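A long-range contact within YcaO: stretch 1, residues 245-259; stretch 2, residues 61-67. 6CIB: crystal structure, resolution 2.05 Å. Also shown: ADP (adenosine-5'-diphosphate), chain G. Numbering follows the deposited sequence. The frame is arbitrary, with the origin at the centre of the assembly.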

# COMPACT_ATOMS: atom_id res chain seq x y z
N VAL A 245 -7.00 -10.40 3.73
CA VAL A 245 -7.46 -11.27 2.63
C VAL A 245 -8.25 -10.45 1.61
O VAL A 245 -8.00 -10.54 0.40
CB VAL A 245 -8.34 -12.44 3.16
CG1 VAL A 245 -8.93 -13.26 2.01
CG2 VAL A 245 -7.53 -13.34 4.07
N LEU A 246 -9.20 -9.66 2.12
CA LEU A 246 -10.04 -8.81 1.27
C LEU A 246 -9.20 -7.85 0.43
O LEU A 246 -9.40 -7.75 -0.79
CB LEU A 246 -11.09 -8.04 2.11
CG LEU A 246 -11.98 -7.09 1.30
CD1 LEU A 246 -12.87 -7.85 0.33
CD2 LEU A 246 -12.79 -6.21 2.23
N ARG A 247 -8.25 -7.17 1.07
CA ARG A 247 -7.36 -6.25 0.37
C ARG A 247 -6.59 -6.90 -0.77
O ARG A 247 -6.51 -6.33 -1.85
CB ARG A 247 -6.40 -5.60 1.35
CG ARG A 247 -7.03 -4.52 2.20
CD ARG A 247 -6.09 -4.10 3.31
NE ARG A 247 -6.53 -2.81 3.82
CZ ARG A 247 -5.76 -1.87 4.36
NH1 ARG A 247 -4.44 -2.05 4.51
NH2 ARG A 247 -6.32 -0.74 4.75
N ALA A 248 -6.05 -8.09 -0.53
CA ALA A 248 -5.30 -8.85 -1.56
C ALA A 248 -6.18 -9.21 -2.77
O ALA A 248 -5.76 -9.03 -3.92
CB ALA A 248 -4.67 -10.11 -0.95
N LEU A 249 -7.39 -9.69 -2.49
CA LEU A 249 -8.36 -10.04 -3.54
C LEU A 249 -8.82 -8.82 -4.35
O LEU A 249 -8.93 -8.89 -5.58
CB LEU A 249 -9.57 -10.78 -2.94
CG LEU A 249 -9.31 -12.21 -2.45
CD1 LEU A 249 -10.47 -12.72 -1.60
CD2 LEU A 249 -9.04 -13.17 -3.59
N LEU A 250 -9.05 -7.70 -3.66
CA LEU A 250 -9.39 -6.43 -4.31
C LEU A 250 -8.27 -5.91 -5.22
O LEU A 250 -8.54 -5.35 -6.28
CB LEU A 250 -9.79 -5.37 -3.28
CG LEU A 250 -11.10 -5.58 -2.50
CD1 LEU A 250 -11.27 -4.49 -1.46
CD2 LEU A 250 -12.34 -5.62 -3.39
N GLU A 251 -7.02 -6.11 -4.79
CA GLU A 251 -5.86 -5.74 -5.60
C GLU A 251 -5.74 -6.59 -6.86
O GLU A 251 -5.41 -6.06 -7.92
CB GLU A 251 -4.57 -5.77 -4.77
CG GLU A 251 -4.04 -4.37 -4.44
CD GLU A 251 -2.74 -4.39 -3.65
OE1 GLU A 251 -1.87 -5.25 -3.91
OE2 GLU A 251 -2.59 -3.53 -2.76
N VAL A 252 -6.05 -7.88 -6.75
CA VAL A 252 -6.15 -8.77 -7.93
C VAL A 252 -7.19 -8.24 -8.93
O VAL A 252 -6.87 -8.07 -10.11
CB VAL A 252 -6.45 -10.22 -7.51
CG1 VAL A 252 -6.86 -11.07 -8.71
CG2 VAL A 252 -5.23 -10.83 -6.83
N ALA A 253 -8.40 -7.94 -8.46
CA ALA A 253 -9.44 -7.39 -9.34
C ALA A 253 -8.97 -6.10 -10.02
O ALA A 253 -9.16 -5.95 -11.22
CB ALA A 253 -10.73 -7.14 -8.56
N GLN A 254 -8.36 -5.20 -9.26
CA GLN A 254 -7.75 -3.98 -9.79
C GLN A 254 -6.71 -4.29 -10.87
O GLN A 254 -6.71 -3.66 -11.94
CB GLN A 254 -7.13 -3.17 -8.66
CG GLN A 254 -6.55 -1.83 -9.08
CD GLN A 254 -6.18 -0.98 -7.88
OE1 GLN A 254 -6.84 0.02 -7.58
NE2 GLN A 254 -5.14 -1.38 -7.17
N GLY A 255 -5.83 -5.25 -10.57
CA GLY A 255 -4.80 -5.71 -11.51
C GLY A 255 -5.39 -6.20 -12.82
O GLY A 255 -4.90 -5.84 -13.89
N LEU A 256 -6.45 -7.00 -12.73
CA LEU A 256 -7.12 -7.53 -13.92
C LEU A 256 -7.80 -6.47 -14.76
O LEU A 256 -7.75 -6.53 -15.99
CB LEU A 256 -8.11 -8.65 -13.55
CG LEU A 256 -7.48 -9.91 -12.95
CD1 LEU A 256 -8.54 -10.82 -12.34
CD2 LEU A 256 -6.64 -10.64 -13.98
N SER A 257 -8.42 -5.49 -14.09
CA SER A 257 -8.99 -4.33 -14.77
C SER A 257 -7.93 -3.59 -15.58
O SER A 257 -8.16 -3.27 -16.76
CB SER A 257 -9.67 -3.39 -13.77
OG SER A 257 -10.01 -2.16 -14.39
N MSE A 258 -6.78 -3.34 -14.95
CA MSE A 258 -5.65 -2.63 -15.59
C MSE A 258 -5.09 -3.37 -16.78
O MSE A 258 -4.82 -2.76 -17.82
CB MSE A 258 -4.48 -2.47 -14.61
CG MSE A 258 -4.88 -1.81 -13.31
SE MSE A 258 -5.17 0.10 -13.63
CE MSE A 258 -3.73 0.45 -12.32
N ALA A 259 -4.89 -4.69 -16.62
CA ALA A 259 -4.32 -5.52 -17.68
C ALA A 259 -5.25 -5.58 -18.89
O ALA A 259 -4.80 -5.49 -20.03
CB ALA A 259 -3.99 -6.91 -17.16
PB ADP G . -4.51 1.29 -1.13
O1B ADP G . -4.16 2.32 -0.08
O2B ADP G . -4.00 -0.11 -0.83
O3B ADP G . -4.28 1.73 -2.56
PA ADP G . -7.32 1.86 -1.54
O1A ADP G . -8.48 1.41 -0.68
O2A ADP G . -7.42 1.56 -3.01
O3A ADP G . -6.09 1.07 -0.91
O5' ADP G . -7.09 3.43 -1.28
C5' ADP G . -6.47 4.36 -2.19
C4' ADP G . -6.27 5.71 -1.47
O4' ADP G . -7.54 6.22 -1.02
C3' ADP G . -5.43 5.60 -0.19
O3' ADP G . -4.73 6.84 0.03
C2' ADP G . -6.46 5.40 0.90
O2' ADP G . -5.97 5.77 2.19
C1' ADP G . -7.60 6.28 0.42
N9 ADP G . -8.94 5.80 0.85
C8 ADP G . -9.50 4.63 0.50
N7 ADP G . -10.72 4.49 1.06
C5 ADP G . -10.97 5.60 1.77
C6 ADP G . -12.09 6.09 2.60
N6 ADP G . -13.20 5.34 2.76
N1 ADP G . -11.95 7.31 3.18
C2 ADP G . -10.84 8.07 3.02
N3 ADP G . -9.78 7.68 2.27
C4 ADP G . -9.79 6.47 1.63
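Stretch 2, residues 61-67: HAGKGTT

Stretch 2 enters as a β-strand, His 61 to Lys 64, the backbone drawing out nearly straight at Lys 64 and Gly 65, and leaves it as a loop from Gly 65 onward. It runs obliquely against the helix of stretch 1: the axes approach to 8.6 Å and the N-to-C directions differ by 136°, so the course is nearer antiparallel than parallel. Accordingly Ala 62 lies by Met 258 and Gln 254, Lys 64 by Gln 254 and Leu 250, and Thr 66 by Leu 250 and Leu 246.

Strand alternation turns the CA-to-CB bonds of Ala 62 and Lys 64 toward the helix and that of His 61 away. The methyl of Ala 62 meets the end of Met 258, modelled as selenomethionine, whose CA-to-CB bond points sideways; with chi1 and chi2 both m, its chain bends back until Met 258 CE lies 3.8 Å from Ala 62 CB.

Lys 64 is the centre of the contact. Chi1 p and chi2 m carry the chain of Lys 64 across the face of the helix, with Lys 64 CG 3.8 Å from Leu 250 CB and Lys 64 CE 4.2 Å from Glu 251 CG; chi3 and chi4, both t, then extend it until Lys 64 NZ donates a hydrogen bond to O2A of ADP at 2.7 Å. The long aliphatic part thus packs while the charge is spent on a phosphate. A water O lies 3.3 Å from Lys 64 NZ (a weak bond) and donates to Arg 247 O at 2.8 Å. Gln 254, t at chi1 and chi2, reaches straight out to the strand, its side-chain amide lying beside Ala 62 and Lys 64.

Gly 65, with phi and psi both near 180°, keeps the chain extended, and Gly 65 O lies 3.7 Å from Leu 250 CD2. Leucine suits this surface: Leu 250 (m, t) packs against Lys 64, Gly 65 and Thr 66, while Leu 246 (t, p) sets Leu 246 CD1 3.7 Å from Thr 66 CG2. Thr 66, p at chi1, offers that methyl to the leucines while its hydroxyl bonds elsewhere in the structure.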

# COMPACT_ATOMS: atom_id res chain seq x y z
N HIS A 61 -4.73 6.32 -12.70
CA HIS A 61 -4.83 5.85 -11.31
C HIS A 61 -6.08 5.00 -11.18
O HIS A 61 -7.06 5.20 -11.91
CB HIS A 61 -4.88 7.02 -10.32
CG HIS A 61 -3.78 8.03 -10.51
ND1 HIS A 61 -2.46 7.75 -10.24
CD2 HIS A 61 -3.82 9.31 -10.94
CE1 HIS A 61 -1.72 8.82 -10.50
NE2 HIS A 61 -2.52 9.78 -10.92
N ALA A 62 -6.03 4.04 -10.26
CA ALA A 62 -7.15 3.14 -10.04
C ALA A 62 -7.60 3.13 -8.59
O ALA A 62 -6.81 3.38 -7.67
CB ALA A 62 -6.81 1.74 -10.52
N GLY A 63 -8.89 2.86 -8.42
CA GLY A 63 -9.49 2.59 -7.12
C GLY A 63 -10.35 1.35 -7.23
O GLY A 63 -10.65 0.88 -8.33
N LYS A 64 -10.74 0.82 -6.08
CA LYS A 64 -11.54 -0.39 -6.01
C LYS A 64 -12.15 -0.49 -4.64
O LYS A 64 -11.77 0.26 -3.73
CB LYS A 64 -10.70 -1.64 -6.36
CG LYS A 64 -9.77 -2.18 -5.27
CD LYS A 64 -8.58 -1.28 -5.03
CE LYS A 64 -7.48 -1.99 -4.26
NZ LYS A 64 -6.59 -0.98 -3.61
N GLY A 65 -13.08 -1.43 -4.48
CA GLY A 65 -13.78 -1.65 -3.22
C GLY A 65 -14.81 -2.75 -3.35
O GLY A 65 -15.02 -3.28 -4.45
N THR A 66 -15.46 -3.10 -2.25
CA THR A 66 -16.55 -4.08 -2.31
C THR A 66 -17.83 -3.46 -2.86
O THR A 66 -18.72 -4.19 -3.33
CB THR A 66 -16.84 -4.71 -0.94
OG1 THR A 66 -17.18 -3.68 -0.01
CG2 THR A 66 -15.62 -5.48 -0.43
N THR A 67 -17.93 -2.13 -2.80
CA THR A 67 -19.08 -1.38 -3.30
C THR A 67 -18.61 -0.33 -4.29
O THR A 67 -17.44 0.09 -4.26
CB THR A 67 -19.83 -0.65 -2.16
OG1 THR A 67 -18.93 0.25 -1.51
CG2 THR A 67 -20.44 -1.63 -1.13
O HOH W 1 -6.62 -3.52 -1.48